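Local structure of A-type flavoprotein (Giardia intestinalis, 2Q9U) at residues E37-F45 with I226-W234; M83-A91 with I166-G174. The protein probably reduces oxygen to water at a mu-oxo-diiron centre, using electrons passed on by flavin mononucleotide, and so scavenges oxygen for the parasite. One frame throughout, in Å; residues are numbered along the deposited sequence.

Contact 1. Residues E37-F45 with I226-W234; sequences EGSSYNSYF and ILSAHGVSW. With FEO (mu-oxo-diiron), chain G.
The backbones of 37-45 and 226-234 come closest at N42 and A229, whose CA atoms are 4.3 Å apart, and one nearly straight bond (173° at the hydrogen) runs from N42 N to A229 O. The side chain of N42 points at the same segment and reaches into the loop after strand 225-228. With CG beside its own backbone N (chi1 -56°), ND2 divides its hydrogens between S228 O, in the amide plane at 2.9 Å, and G231 O, tilted from that plane, while OD1 accepts from S40 OG and from W19. S40 OG in turn accepts from G231 N at 2.8 Å, so two side chains hold the backbone of 228-231. These strands belong to the two facing sheets of the metallo-beta-lactamase αββα sandwich, and the loop after strand 225-228 carries H230 to the metal site at the edge of the sandwich. H230 binds one iron through NE2 (2.1 Å); ND1 donates to S40 O at 2.8 Å, nearly in line with the carbonyl though 26° out of the ring plane. A weak second bond goes to S39 OG, which also pairs with H176. This second-shell grip should fix the rotation of the imidazole and probably makes it a stronger donor to iron. Y44 OH gives S228 O its second bond (2.7 Å), and L227 CD1 lies over the Y44 ring face, 4.0 Å from its centroid.

Contact 2. Residues M83-A91 with I166-G174; sequences MNHAEGDHA and ILFSNDGFG. With FEO (mu-oxo-diiron), chain G.
One face of the H90 imidazole is covered by N170 ND2, 3.8 Å above the plane and offset toward the rim, and D171 OD1 comes to the ring's edge; the H85 ring has the backbone N of E87 over the centre of one face. The N170 amide stands 81° from the H85 ring, with CB packed on N84 CB at 3.7 Å. N170 OD1 lies 3.0 Å from H85 CB and takes a weak bond from D171 N, and ND2 is bonded to D55. The segment 83-91 carries the H-x-E-x-D-H motif of flavodiiron proteins within the metallo-beta-lactamase fold. D171, on the loop after strand 166-170, joins its two metal sites: OD1 binds the first iron and OD2 the second, both at 2.0 Å. D89 OD2 and H90 NE2 (2.2 Å) also bind the first, H85 NE2 (2.3 Å) and E87 OE1 the second; H230 adds a ligand to the first iron, H152 to the second, and the oxo bridges them. H85 points its ring at the metal with CG anti to the backbone N (chi1 -177°); ND1 is hydrogen-bonded to D155. E87, which touches a flavin mononucleotide, is hydrogen-bonded through OE2 to Y267 OH of the second subunit.

In the fold
Both contacts are buried, their centres about 9 Å apart, and contact 2 is nested in the chain loop that contact 1 closes. They share a sheet: strands 166-170 and 225-228 are parallel neighbours, with probable hydrogen bonds from L227 N to L167 O and from A229 N to N170 O. Each strand thus delivers one iron ligand from its following loop, D171 or H230. Their chemistry differs. Contact 1 joins segments of opposite sheets through direct hydrogen bonds and supplies one histidine with its second shell; in contact 2 the segments are joined chiefly through the two irons, and E87 reaches the flavin and the second subunit, against whose Y267 D89 also packs.

Contact 1. Residues E37-F45 with I226-W234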
loop_
_atom_site.group_PDB
_atom_site.type_symbol
_atom_site.label_atom_id
_atom_site.label_comp_id
_atom_site.label_asym_id
_atom_site.label_seq_id
_atom_site.Cartn_x
_atom_site.Cartn_y
_atom_site.Cartn_z
ATOM N N GLU A 37 9.332 -1.975 10.996
ATOM C CA GLU A 37 10.321 -1.133 11.679
ATOM C C GLU A 37 11.746 -1.159 11.107
ATOM O O GLU A 37 12.674 -0.793 11.813
ATOM C CB GLU A 37 10.308 -1.422 13.180
ATOM C CG GLU A 37 8.892 -1.226 13.738
ATOM C CD GLU A 37 8.848 -1.257 15.231
ATOM O OE1 GLU A 37 9.631 -0.535 15.881
ATOM O OE2 GLU A 37 8.013 -2.019 15.740
ATOM N N GLY A 38 11.888 -1.520 9.832
ATOM C CA GLY A 38 13.203 -1.555 9.174
ATOM C C GLY A 38 14.012 -2.729 9.722
ATOM O O GLY A 38 13.442 -3.670 10.279
ATOM N N SER A 39 15.337 -2.686 9.558
ATOM C CA SER A 39 16.205 -3.702 10.157
ATOM C C SER A 39 17.586 -3.072 10.265
ATOM O O SER A 39 17.749 -1.882 10.030
ATOM C CB SER A 39 16.251 -4.936 9.245
ATOM O OG SER A 39 16.953 -6.031 9.844
ATOM N N SER A 40 18.577 -3.891 10.596
ATOM C CA SER A 40 19.990 -3.494 10.486
ATOM C C SER A 40 20.755 -4.754 10.149
ATOM O O SER A 40 20.263 -5.858 10.410
ATOM C CB SER A 40 20.513 -2.872 11.784
ATOM O OG SER A 40 20.633 -3.839 12.826
ATOM N N TYR A 41 21.950 -4.583 9.573
ATOM C CA TYR A 41 22.875 -5.674 9.278
ATOM C C TYR A 41 24.115 -5.331 10.081
ATOM O O TYR A 41 24.887 -4.451 9.701
ATOM C CB TYR A 41 23.146 -5.717 7.757
ATOM C CG TYR A 41 21.831 -5.515 7.000
ATOM C CD1 TYR A 41 20.747 -6.358 7.258
ATOM C CD2 TYR A 41 21.667 -4.491 6.052
ATOM C CE1 TYR A 41 19.516 -6.185 6.609
ATOM C CE2 TYR A 41 20.432 -4.318 5.386
ATOM C CZ TYR A 41 19.369 -5.165 5.686
ATOM O OH TYR A 41 18.130 -4.987 5.081
ATOM N N ASN A 42 24.250 -5.980 11.228
ATOM C CA ASN A 42 25.301 -5.662 12.157
ATOM C C ASN A 42 26.552 -6.455 11.797
ATOM O O ASN A 42 26.483 -7.662 11.548
ATOM C CB ASN A 42 24.865 -5.980 13.582
ATOM C CG ASN A 42 23.576 -5.262 13.987
ATOM O OD1 ASN A 42 23.301 -4.128 13.566
ATOM N ND2 ASN A 42 22.791 -5.923 14.822
ATOM N N SER A 43 27.673 -5.738 11.743
ATOM C CA SER A 43 28.996 -6.293 11.508
ATOM C C SER A 43 29.846 -5.716 12.623
ATOM O O SER A 43 29.538 -4.648 13.101
ATOM C CB SER A 43 29.535 -5.799 10.161
ATOM O OG SER A 43 30.899 -6.183 10.001
ATOM N N TYR A 44 30.922 -6.400 13.011
ATOM C CA TYR A 44 31.704 -5.952 14.172
ATOM C C TYR A 44 33.190 -5.934 13.843
ATOM O O TYR A 44 33.653 -6.797 13.129
ATOM C CB TYR A 44 31.449 -6.852 15.387
ATOM C CG TYR A 44 29.990 -6.812 15.780
ATOM C CD1 TYR A 44 29.491 -5.758 16.553
ATOM C CD2 TYR A 44 29.096 -7.769 15.292
ATOM C CE1 TYR A 44 28.116 -5.699 16.884
ATOM C CE2 TYR A 44 27.732 -7.710 15.601
ATOM C CZ TYR A 44 27.257 -6.670 16.394
ATOM O OH TYR A 44 25.901 -6.627 16.718
ATOM N N PHE A 45 33.898 -4.933 14.371
ATOM C CA PHE A 45 35.338 -4.880 14.239
ATOM C C PHE A 45 36.000 -5.113 15.590
ATOM O O PHE A 45 35.674 -4.424 16.560
ATOM C CB PHE A 45 35.780 -3.541 13.644
ATOM C CG PHE A 45 37.270 -3.332 13.737
ATOM C CD1 PHE A 45 38.136 -3.962 12.836
ATOM C CD2 PHE A 45 37.810 -2.575 14.785
ATOM C CE1 PHE A 45 39.536 -3.815 12.965
ATOM C CE2 PHE A 45 39.193 -2.418 14.910
ATOM C CZ PHE A 45 40.052 -3.015 13.997
ATOM N N ILE A 226 25.602 -10.966 23.859
ATOM C CA ILE A 226 25.217 -11.575 22.589
ATOM C C ILE A 226 25.068 -10.473 21.548
ATOM O O ILE A 226 24.151 -9.628 21.631
ATOM C CB ILE A 226 23.920 -12.412 22.691
ATOM C CG1 ILE A 226 24.070 -13.522 23.744
ATOM C CG2 ILE A 226 23.591 -13.024 21.323
ATOM C CD1 ILE A 226 22.707 -14.210 24.088
ATOM N N LEU A 227 26.011 -10.441 20.618
ATOM C CA LEU A 227 25.997 -9.436 19.559
ATOM C C LEU A 227 25.397 -10.076 18.315
ATOM O O LEU A 227 25.991 -10.940 17.680
ATOM C CB LEU A 227 27.403 -8.886 19.281
ATOM C CG LEU A 227 28.250 -8.319 20.436
ATOM C CD1 LEU A 227 29.430 -7.513 19.891
ATOM C CD2 LEU A 227 27.517 -7.558 21.526
ATOM N N SER A 228 24.181 -9.660 17.994
ATOM C CA SER A 228 23.425 -10.255 16.906
ATOM C C SER A 228 23.690 -9.492 15.597
ATOM O O SER A 228 24.143 -8.374 15.633
ATOM C CB SER A 228 21.923 -10.187 17.234
ATOM O OG SER A 228 21.171 -10.764 16.169
ATOM N N ALA A 229 23.358 -10.102 14.467
ATOM C CA ALA A 229 23.517 -9.458 13.144
ATOM C C ALA A 229 22.275 -8.658 12.679
ATOM O O ALA A 229 22.330 -7.981 11.661
ATOM C CB ALA A 229 23.946 -10.484 12.082
ATOM N N HIS A 230 21.190 -8.701 13.447
ATOM C CA HIS A 230 20.007 -7.857 13.173
ATOM C C HIS A 230 19.527 -7.147 14.439
ATOM O O HIS A 230 19.335 -7.794 15.485
ATOM C CB HIS A 230 18.840 -8.685 12.633
ATOM C CG HIS A 230 19.063 -9.245 11.264
ATOM N ND1 HIS A 230 19.163 -8.461 10.139
ATOM C CD2 HIS A 230 19.173 -10.526 10.843
ATOM C CE1 HIS A 230 19.351 -9.239 9.081
ATOM N NE2 HIS A 230 19.359 -10.494 9.487
ATOM N N GLY A 231 19.351 -5.827 14.348
ATOM C CA GLY A 231 18.696 -5.096 15.414
ATOM C C GLY A 231 19.635 -4.841 16.576
ATOM O O GLY A 231 20.816 -4.546 16.360
ATOM N N VAL A 232 19.120 -4.963 17.797
ATOM C CA VAL A 232 19.914 -4.652 18.983
ATOM C C VAL A 232 20.562 -5.904 19.567
ATOM O O VAL A 232 20.135 -7.052 19.300
ATOM C CB VAL A 232 19.112 -3.891 20.089
ATOM C CG1 VAL A 232 18.629 -2.558 19.557
ATOM C CG2 VAL A 232 17.939 -4.728 20.590
ATOM N N SER A 233 21.608 -5.663 20.342
ATOM C CA SER A 233 22.359 -6.735 20.987
ATOM C C SER A 233 22.000 -6.809 22.470
ATOM O O SER A 233 21.274 -5.951 23.001
ATOM C CB SER A 233 23.859 -6.493 20.771
ATOM O OG SER A 233 24.157 -6.713 19.416
ATOM N N TRP A 234 22.503 -7.849 23.137
ATOM C CA TRP A 234 21.992 -8.270 24.424
ATOM C C TRP A 234 23.087 -8.335 25.493
ATOM O O TRP A 234 24.224 -8.833 25.252
ATOM C CB TRP A 234 21.339 -9.667 24.301
ATOM C CG TRP A 234 20.248 -9.747 23.290
ATOM C CD1 TRP A 234 20.360 -10.104 21.957
ATOM C CD2 TRP A 234 18.863 -9.453 23.512
ATOM N NE1 TRP A 234 19.121 -10.026 21.346
ATOM C CE2 TRP A 234 18.190 -9.633 22.277
ATOM C CE3 TRP A 234 18.128 -9.039 24.635
ATOM C CZ2 TRP A 234 16.811 -9.443 22.137
ATOM C CZ3 TRP A 234 16.732 -8.824 24.487
ATOM C CH2 TRP A 234 16.106 -9.036 23.249
HETATM FE FE1 FEO G . 19.861 -12.220 8.370
HETATM FE FE2 FEO G . 19.620 -15.523 7.383
HETATM O O FEO G . 20.254 -13.580 7.183
#

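Contact 2. Residues M83-A91 with I166-G174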
loop_
_atom_site.group_PDB
_atom_site.type_symbol
_atom_site.label_atom_id
_atom_site.label_comp_id
_atom_site.label_asym_id
_atom_site.label_seq_id
_atom_site.Cartn_x
_atom_site.Cartn_y
_atom_site.Cartn_z
ATOM N N MET A 83 32.949 -15.006 8.590
ATOM C CA MET A 83 31.610 -15.096 7.998
ATOM C C MET A 83 30.803 -16.217 8.639
ATOM O O MET A 83 31.183 -17.371 8.570
ATOM C CB MET A 83 31.720 -15.300 6.466
ATOM C CG MET A 83 32.340 -14.105 5.711
ATOM S SD MET A 83 31.488 -12.523 5.920
ATOM C CE MET A 83 29.945 -12.826 5.056
ATOM N N ASN A 84 29.691 -15.857 9.295
ATOM C CA ASN A 84 28.901 -16.807 10.062
ATOM C C ASN A 84 27.840 -17.461 9.205
ATOM O O ASN A 84 27.251 -18.459 9.618
ATOM C CB ASN A 84 28.190 -16.064 11.210
ATOM C CG ASN A 84 29.133 -15.673 12.324
ATOM O OD1 ASN A 84 29.239 -14.485 12.692
ATOM N ND2 ASN A 84 29.819 -16.652 12.870
ATOM N N HIS A 85 27.549 -16.862 8.044
ATOM C CA HIS A 85 26.292 -17.153 7.299
ATOM C C HIS A 85 26.445 -16.539 5.895
ATOM O O HIS A 85 27.017 -15.464 5.757
ATOM C CB HIS A 85 25.147 -16.524 8.107
ATOM C CG HIS A 85 23.757 -16.751 7.581
ATOM N ND1 HIS A 85 23.321 -17.933 7.027
ATOM C CD2 HIS A 85 22.668 -15.949 7.652
ATOM C CE1 HIS A 85 22.039 -17.825 6.706
ATOM N NE2 HIS A 85 21.613 -16.634 7.089
ATOM N N ALA A 86 25.969 -17.222 4.856
ATOM C CA ALA A 86 26.232 -16.780 3.495
ATOM C C ALA A 86 25.062 -15.993 2.885
ATOM O O ALA A 86 25.166 -15.505 1.757
ATOM C CB ALA A 86 26.570 -17.988 2.606
ATOM N N GLU A 87 23.950 -15.881 3.619
ATOM C CA GLU A 87 22.789 -15.145 3.109
ATOM C C GLU A 87 23.158 -13.697 2.761
ATOM O O GLU A 87 23.990 -13.066 3.451
ATOM C CB GLU A 87 21.587 -15.222 4.076
ATOM C CG GLU A 87 20.247 -14.865 3.383
ATOM C CD GLU A 87 19.082 -14.948 4.320
ATOM O OE1 GLU A 87 19.184 -15.706 5.309
ATOM O OE2 GLU A 87 18.085 -14.227 4.082
ATOM N N GLY A 88 22.569 -13.193 1.671
ATOM C CA GLY A 88 22.895 -11.864 1.124
ATOM C C GLY A 88 22.879 -10.695 2.098
ATOM O O GLY A 88 23.698 -9.781 1.988
ATOM N N ASP A 89 21.958 -10.708 3.052
ATOM C CA ASP A 89 21.881 -9.616 4.010
ATOM C C ASP A 89 23.146 -9.439 4.862
ATOM O O ASP A 89 23.405 -8.340 5.331
ATOM C CB ASP A 89 20.612 -9.662 4.872
ATOM C CG ASP A 89 20.420 -10.990 5.609
ATOM O OD1 ASP A 89 20.777 -12.055 5.075
ATOM O OD2 ASP A 89 19.882 -10.965 6.732
ATOM N N HIS A 90 23.931 -10.497 5.046
ATOM C CA HIS A 90 25.211 -10.366 5.763
ATOM C C HIS A 90 26.419 -10.601 4.887
ATOM O O HIS A 90 27.532 -10.700 5.400
ATOM C CB HIS A 90 25.259 -11.397 6.894
ATOM C CG HIS A 90 24.001 -11.416 7.678
ATOM N ND1 HIS A 90 23.670 -10.398 8.536
ATOM C CD2 HIS A 90 22.941 -12.259 7.655
ATOM C CE1 HIS A 90 22.463 -10.618 9.030
ATOM N NE2 HIS A 90 22.004 -11.748 8.518
ATOM N N ALA A 91 26.224 -10.742 3.586
ATOM C CA ALA A 91 27.326 -11.260 2.768
ATOM C C ALA A 91 27.489 -10.641 1.389
ATOM O O ALA A 91 28.582 -10.701 0.827
ATOM C CB ALA A 91 27.238 -12.827 2.666
ATOM N N ILE A 166 31.894 -13.196 24.602
ATOM C CA ILE A 166 31.006 -12.666 23.554
ATOM C C ILE A 166 30.537 -13.769 22.632
ATOM O O ILE A 166 31.345 -14.528 22.084
ATOM C CB ILE A 166 31.716 -11.651 22.645
ATOM C CG1 ILE A 166 32.371 -10.515 23.433
ATOM C CG2 ILE A 166 30.719 -11.044 21.629
ATOM C CD1 ILE A 166 33.528 -9.878 22.649
ATOM N N LEU A 167 29.231 -13.827 22.405
ATOM C CA LEU A 167 28.700 -14.683 21.371
ATOM C C LEU A 167 28.282 -13.792 20.194
ATOM O O LEU A 167 27.364 -12.954 20.326
ATOM C CB LEU A 167 27.497 -15.472 21.903
ATOM C CG LEU A 167 26.885 -16.452 20.896
ATOM C CD1 LEU A 167 27.846 -17.596 20.563
ATOM C CD2 LEU A 167 25.520 -17.013 21.349
ATOM N N PHE A 168 28.935 -13.954 19.058
ATOM C CA PHE A 168 28.480 -13.275 17.824
ATOM C C PHE A 168 27.478 -14.227 17.187
ATOM O O PHE A 168 27.858 -15.255 16.594
ATOM C CB PHE A 168 29.663 -13.023 16.882
ATOM C CG PHE A 168 30.685 -12.063 17.435
ATOM C CD1 PHE A 168 30.508 -10.682 17.309
ATOM C CD2 PHE A 168 31.840 -12.537 18.050
ATOM C CE1 PHE A 168 31.457 -9.778 17.817
ATOM C CE2 PHE A 168 32.792 -11.654 18.545
ATOM C CZ PHE A 168 32.609 -10.275 18.435
ATOM N N SER A 169 26.195 -13.934 17.361
ATOM C CA SER A 169 25.180 -14.946 17.056
ATOM C C SER A 169 24.590 -14.837 15.651
ATOM O O SER A 169 23.738 -15.624 15.284
ATOM C CB SER A 169 24.049 -14.883 18.096
ATOM O OG SER A 169 23.509 -13.570 18.132
ATOM N N ASN A 170 25.007 -13.825 14.900
ATOM C CA ASN A 170 24.508 -13.628 13.527
ATOM C C ASN A 170 22.957 -13.493 13.569
ATOM O O ASN A 170 22.456 -12.682 14.355
ATOM C CB ASN A 170 25.052 -14.758 12.614
ATOM C CG ASN A 170 24.743 -14.545 11.147
ATOM O OD1 ASN A 170 23.919 -15.251 10.573
ATOM N ND2 ASN A 170 25.398 -13.568 10.538
ATOM N N ASP A 171 22.210 -14.257 12.775
ATOM C CA ASP A 171 20.753 -14.161 12.752
ATOM C C ASP A 171 20.176 -14.497 14.128
ATOM O O ASP A 171 19.131 -13.942 14.560
ATOM C CB ASP A 171 20.145 -15.123 11.724
ATOM C CG ASP A 171 20.121 -14.560 10.288
ATOM O OD1 ASP A 171 20.148 -13.316 10.055
ATOM O OD2 ASP A 171 20.049 -15.408 9.382
ATOM N N GLY A 172 20.844 -15.414 14.834
ATOM C CA GLY A 172 20.400 -15.752 16.190
ATOM C C GLY A 172 20.247 -14.529 17.073
ATOM O O GLY A 172 21.099 -13.631 17.063
ATOM N N PHE A 173 19.155 -14.502 17.838
ATOM C CA PHE A 173 18.845 -13.412 18.778
ATOM C C PHE A 173 18.543 -12.090 18.081
ATOM O O PHE A 173 18.462 -11.048 18.727
ATOM C CB PHE A 173 19.934 -13.215 19.851
ATOM C CG PHE A 173 20.082 -14.399 20.761
ATOM C CD1 PHE A 173 20.929 -15.462 20.405
ATOM C CD2 PHE A 173 19.357 -14.467 21.943
ATOM C CE1 PHE A 173 21.044 -16.591 21.247
ATOM C CE2 PHE A 173 19.462 -15.581 22.797
ATOM C CZ PHE A 173 20.312 -16.641 22.435
ATOM N N GLY A 174 18.333 -12.158 16.761
ATOM C CA GLY A 174 18.086 -10.962 15.968
ATOM C C GLY A 174 16.667 -10.440 16.046
ATOM O O GLY A 174 15.724 -11.170 16.432
HETATM FE FE1 FEO G . 19.861 -12.220 8.370
HETATM FE FE2 FEO G . 19.620 -15.523 7.383
HETATM O O FEO G . 20.254 -13.580 7.183
#